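Local coordinates for protein glutathione s-transferase (Haemonchus contortus, PDB 2WS2) that probably catalyses the conjugation of glutathione to electrophilic compounds such as organic halides, releasing a halide ion and a proton, at residues L6-G11 with Q50-E55; A44-G49 with G58-Q63. All blocks are in the same frame, centred on the assembly; numbering follows the deposited sequence.

Interaction 1 of 2, residues L6-G11 with Q50-E55; sequences LTYFNG and QLPVLE
Leu51 lays its CD1 methyl over one face of the Phe9 ring, a CH-pi contact with 4.2 Å from CD1 to the ring centroid and only 13° off the ring normal. Trp39 meets the same phenyl edge-to-face. The Tyr8 ring is approached differently: one of its faces takes Phe9 CD1 near the rim, while Pro52 N and Leu51 CB approach obliquely and Pro52 CB lies 3.7 Å from Tyr8 CD1. With CG anti to the backbone N (chi1 -170°), the tyrosine runs alongside the proline, both pointing the same way, and its OH hydrogen-bonds to Ala14 N.

Beyond these rings the chains become an antiparallel pair. Thr7 and Val53 form the hydrogen-bonded pair: Thr7 N donates to Val53 O at 3.0 Å, and Val53 N returns a bond to Thr7 O at 3.1 Å. Leu6 and Leu54 follow as the non-hydrogen-bonded pair, directed to the opposite sheet face from Thr7 and Val53. Leu51 CD2 wedges against Thr7, 3.5 Å from its CG2. The threonine OG1, held beside its own backbone N, shares a water with Val53 O, which that water reaches as donor at 2.9 Å.

Two carbonyls thus carry double loads. Val53 O accepts both Thr7 N and the water; Thr7 O accepts Val53 N and also takes a CA-H...O contact, Pro52 CA to Thr7 O 3.2 Å. The cis Leu51-Pro52 peptide before strand 53-56, a hallmark of the thioredoxin-like fold of glutathione transferases, is therefore gripped by polar backbone bonds at its strand end and by the Phe9 and Tyr8 rings against Leu51 and Pro52.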
# COMPACT_ATOMS: atom_id res chain seq x y z
N LEU A 6 3.14 -18.41 9.45
CA LEU A 6 3.17 -16.98 9.59
C LEU A 6 4.15 -16.64 10.72
O LEU A 6 4.10 -17.24 11.82
CB LEU A 6 1.75 -16.44 9.88
CG LEU A 6 1.60 -14.93 10.04
CD1 LEU A 6 1.75 -14.20 8.68
CD2 LEU A 6 0.26 -14.62 10.61
N THR A 7 5.05 -15.72 10.43
CA THR A 7 6.03 -15.27 11.41
C THR A 7 5.83 -13.81 11.65
O THR A 7 5.92 -13.00 10.73
CB THR A 7 7.51 -15.58 10.95
OG1 THR A 7 7.68 -16.97 10.76
CG2 THR A 7 8.48 -15.15 12.01
N TYR A 8 5.54 -13.47 12.91
CA TYR A 8 5.39 -12.11 13.32
C TYR A 8 5.72 -12.01 14.81
O TYR A 8 5.98 -13.02 15.46
CB TYR A 8 3.95 -11.60 12.97
CG TYR A 8 3.79 -10.12 13.16
CD1 TYR A 8 4.56 -9.23 12.44
CD2 TYR A 8 2.87 -9.60 14.09
CE1 TYR A 8 4.45 -7.88 12.64
CE2 TYR A 8 2.73 -8.24 14.28
CZ TYR A 8 3.51 -7.39 13.56
OH TYR A 8 3.40 -6.04 13.74
N PHE A 9 5.80 -10.79 15.34
CA PHE A 9 5.93 -10.60 16.78
C PHE A 9 4.67 -11.08 17.50
O PHE A 9 3.66 -11.35 16.86
CB PHE A 9 6.25 -9.13 17.08
CG PHE A 9 7.50 -8.66 16.40
CD1 PHE A 9 7.45 -7.66 15.44
CD2 PHE A 9 8.72 -9.25 16.69
CE1 PHE A 9 8.61 -7.23 14.79
CE2 PHE A 9 9.88 -8.85 16.04
CZ PHE A 9 9.83 -7.84 15.10
N ASN A 10 4.73 -11.21 18.82
CA ASN A 10 3.54 -11.62 19.54
C ASN A 10 2.65 -10.41 19.63
O ASN A 10 3.01 -9.39 20.23
CB ASN A 10 3.88 -12.21 20.91
CG ASN A 10 2.84 -13.21 21.39
OD1 ASN A 10 3.15 -14.39 21.60
ND2 ASN A 10 1.57 -12.77 21.53
N GLY A 11 1.49 -10.52 18.99
CA GLY A 11 0.49 -9.46 19.03
C GLY A 11 -0.21 -9.30 17.70
O GLY A 11 -0.05 -10.11 16.78
N GLN A 50 12.51 -8.22 7.79
CA GLN A 50 11.31 -7.59 8.24
C GLN A 50 10.26 -8.67 8.55
O GLN A 50 10.32 -9.81 8.04
CB GLN A 50 10.79 -6.61 7.16
CG GLN A 50 11.46 -5.22 7.20
CD GLN A 50 11.00 -4.26 6.09
OE1 GLN A 50 11.77 -3.38 5.68
NE2 GLN A 50 9.74 -4.42 5.61
N LEU A 51 9.31 -8.33 9.41
CA LEU A 51 8.15 -9.18 9.60
C LEU A 51 6.89 -8.34 9.31
O LEU A 51 6.93 -7.12 9.43
CB LEU A 51 8.14 -9.77 11.02
CG LEU A 51 9.16 -10.85 11.42
CD1 LEU A 51 8.93 -11.29 12.90
CD2 LEU A 51 9.17 -12.07 10.49
N PRO A 52 5.76 -8.99 8.96
CA PRO A 52 5.46 -10.40 8.91
C PRO A 52 5.96 -11.05 7.65
O PRO A 52 6.20 -10.35 6.66
CB PRO A 52 3.93 -10.43 8.96
CG PRO A 52 3.52 -9.19 8.30
CD PRO A 52 4.58 -8.18 8.56
N VAL A 53 6.15 -12.36 7.70
CA VAL A 53 6.52 -13.16 6.55
C VAL A 53 5.69 -14.41 6.52
O VAL A 53 5.63 -15.15 7.52
CB VAL A 53 8.00 -13.61 6.65
CG1 VAL A 53 8.28 -14.71 5.66
CG2 VAL A 53 8.93 -12.39 6.47
N LEU A 54 5.07 -14.67 5.38
CA LEU A 54 4.44 -15.93 5.08
C LEU A 54 5.32 -16.99 4.37
O LEU A 54 6.04 -16.68 3.40
CB LEU A 54 3.19 -15.70 4.25
CG LEU A 54 2.39 -17.00 4.10
CD1 LEU A 54 1.70 -17.37 5.46
CD2 LEU A 54 1.40 -16.90 2.98
N GLU A 55 5.23 -18.24 4.83
CA GLU A 55 5.73 -19.36 4.05
C GLU A 55 4.65 -20.31 3.57
O GLU A 55 3.78 -20.73 4.35
CB GLU A 55 6.81 -20.16 4.81
CG GLU A 55 7.98 -19.32 5.29
CD GLU A 55 9.16 -20.17 5.71
OE1 GLU A 55 10.08 -19.60 6.36
OE2 GLU A 55 9.16 -21.39 5.42
O HOH W 1 7.24 -17.54 8.05

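Interaction 2 of 2, residues A44-G49 with G58-Q63; sequences ASMPFG and GKQLPQ
Pro62 CG comes up obliquely to the Phe48 ring, 3.3 Å from CE2 and 3.5 Å from CZ, a tight fit, the side chains crossing at about a right angle. Phe48 keeps CG anti to its carbonyl carbon, beside the backbone N (chi1 -35°), which swings the ring to Pro62. Gln63 reaches the same ring at its edge, near the plane, with CG 3.9 Å from Phe48 CE2. Pro47 sits over one face of the phenyl and also meets the second proline, its CB 3.7 Å from Pro62 CG; Pro47 CG rests 3.8 Å from Gln60 CB.

Behind this shell, a type I turn from Met46 to Gly49 sets the direction of Pro47 and Phe48, closed by a weak bond from Gly49 N to Met46 O. On the other side, Pro62 ends strand 59-62 and Gln63 takes the N-cap position of helix 64-75.

The chemistry is chiefly apolar, ring carbon against ring carbon, the polar end of Gln63 being held through NE2 by Gln94 and Asp97 of the second subunit. Phe48 also packs on that Gln94, a placement consistent with the aromatic key of the lock-and-key interface known in alpha, mu and pi classes.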
# COMPACT_ATOMS: atom_id res chain seq x y z
N ALA A 44 17.92 -12.19 9.60
CA ALA A 44 18.65 -12.35 8.33
C ALA A 44 17.97 -13.37 7.42
O ALA A 44 18.17 -13.36 6.19
CB ALA A 44 20.11 -12.75 8.59
N SER A 45 17.16 -14.25 8.01
CA SER A 45 16.43 -15.27 7.27
C SER A 45 15.16 -14.75 6.56
O SER A 45 14.53 -15.51 5.82
CB SER A 45 16.03 -16.44 8.17
OG SER A 45 14.71 -16.27 8.71
N MET A 46 14.77 -13.50 6.81
CA MET A 46 13.61 -12.89 6.11
C MET A 46 14.08 -12.11 4.88
O MET A 46 15.16 -11.49 4.90
CB MET A 46 12.77 -12.02 7.04
CG MET A 46 12.26 -12.74 8.36
SD MET A 46 11.48 -14.36 8.24
CE MET A 46 12.03 -15.06 9.78
N PRO A 47 13.29 -12.18 3.78
CA PRO A 47 13.34 -11.42 2.55
C PRO A 47 13.83 -9.99 2.65
O PRO A 47 14.84 -9.64 2.04
CB PRO A 47 11.88 -11.44 2.12
CG PRO A 47 11.47 -12.84 2.46
CD PRO A 47 12.32 -13.29 3.62
N PHE A 48 13.10 -9.14 3.36
CA PHE A 48 13.58 -7.80 3.53
C PHE A 48 13.96 -7.52 5.00
O PHE A 48 13.98 -6.38 5.42
CB PHE A 48 12.61 -6.72 2.96
CG PHE A 48 11.85 -7.12 1.68
CD1 PHE A 48 12.52 -7.64 0.54
CD2 PHE A 48 10.46 -6.91 1.59
CE1 PHE A 48 11.82 -7.97 -0.62
CE2 PHE A 48 9.74 -7.21 0.41
CZ PHE A 48 10.42 -7.75 -0.70
N GLY A 49 14.28 -8.56 5.76
CA GLY A 49 14.81 -8.39 7.12
C GLY A 49 13.74 -7.78 8.03
O GLY A 49 14.03 -6.94 8.88
N GLY A 58 7.08 -23.78 2.17
CA GLY A 58 8.49 -23.38 2.23
C GLY A 58 8.93 -22.15 1.43
O GLY A 58 10.13 -21.81 1.46
N LYS A 59 8.01 -21.51 0.72
CA LYS A 59 8.35 -20.30 -0.05
C LYS A 59 7.97 -19.03 0.69
O LYS A 59 6.83 -18.90 1.14
CB LYS A 59 7.70 -20.30 -1.45
CG LYS A 59 7.60 -21.64 -2.20
CD LYS A 59 8.64 -22.71 -1.76
CE LYS A 59 8.31 -24.06 -2.33
NZ LYS A 59 8.69 -25.20 -1.43
N GLN A 60 8.89 -18.08 0.81
CA GLN A 60 8.60 -16.83 1.54
C GLN A 60 7.90 -15.72 0.81
O GLN A 60 8.33 -15.30 -0.28
CB GLN A 60 9.84 -16.26 2.23
CG GLN A 60 10.03 -16.90 3.60
CD GLN A 60 11.46 -17.04 3.98
OE1 GLN A 60 11.76 -17.27 5.15
NE2 GLN A 60 12.36 -16.91 3.01
N LEU A 61 6.82 -15.23 1.42
CA LEU A 61 6.17 -14.01 0.99
C LEU A 61 6.24 -12.88 2.04
O LEU A 61 5.65 -12.98 3.15
CB LEU A 61 4.73 -14.28 0.46
CG LEU A 61 3.98 -13.09 -0.18
CD1 LEU A 61 4.49 -12.66 -1.59
CD2 LEU A 61 2.43 -13.37 -0.25
N PRO A 62 6.98 -11.79 1.72
CA PRO A 62 6.97 -10.66 2.63
C PRO A 62 5.84 -9.64 2.44
O PRO A 62 5.16 -9.66 1.43
CB PRO A 62 8.32 -10.00 2.36
CG PRO A 62 8.58 -10.26 0.85
CD PRO A 62 7.75 -11.52 0.48
N GLN A 63 5.66 -8.78 3.46
CA GLN A 63 4.98 -7.48 3.43
C GLN A 63 3.48 -7.74 3.73
O GLN A 63 2.87 -8.58 3.09
CB GLN A 63 5.19 -6.71 2.10
CG GLN A 63 6.48 -5.83 1.99
CD GLN A 63 6.37 -4.43 2.63
OE1 GLN A 63 5.31 -4.02 3.07
NE2 GLN A 63 7.49 -3.72 2.69

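Strand 53-56 joins the two contacts: it pairs with strand 4-9 in interaction 1 and, on its other edge, with strand 59-62 of interaction 2, where Leu54 O and Leu61 N lie 2.6 Å apart, a probable hydrogen bond. The centres are about 9 Å apart. Side chains bridge them too, with Val53 CG2 3.7 Å from Met46 SD and Val53 CG1 3.5 Å from Gln60 CG. Segment 44-49 runs directly into 50-55, so the turn at Phe48 feeds the cis-proline. Gln50 and Gln63 touch, and both bond to Gln94 of the second subunit. In related glutathione transferases this corner of the thioredoxin-like domain borders the glutathione site.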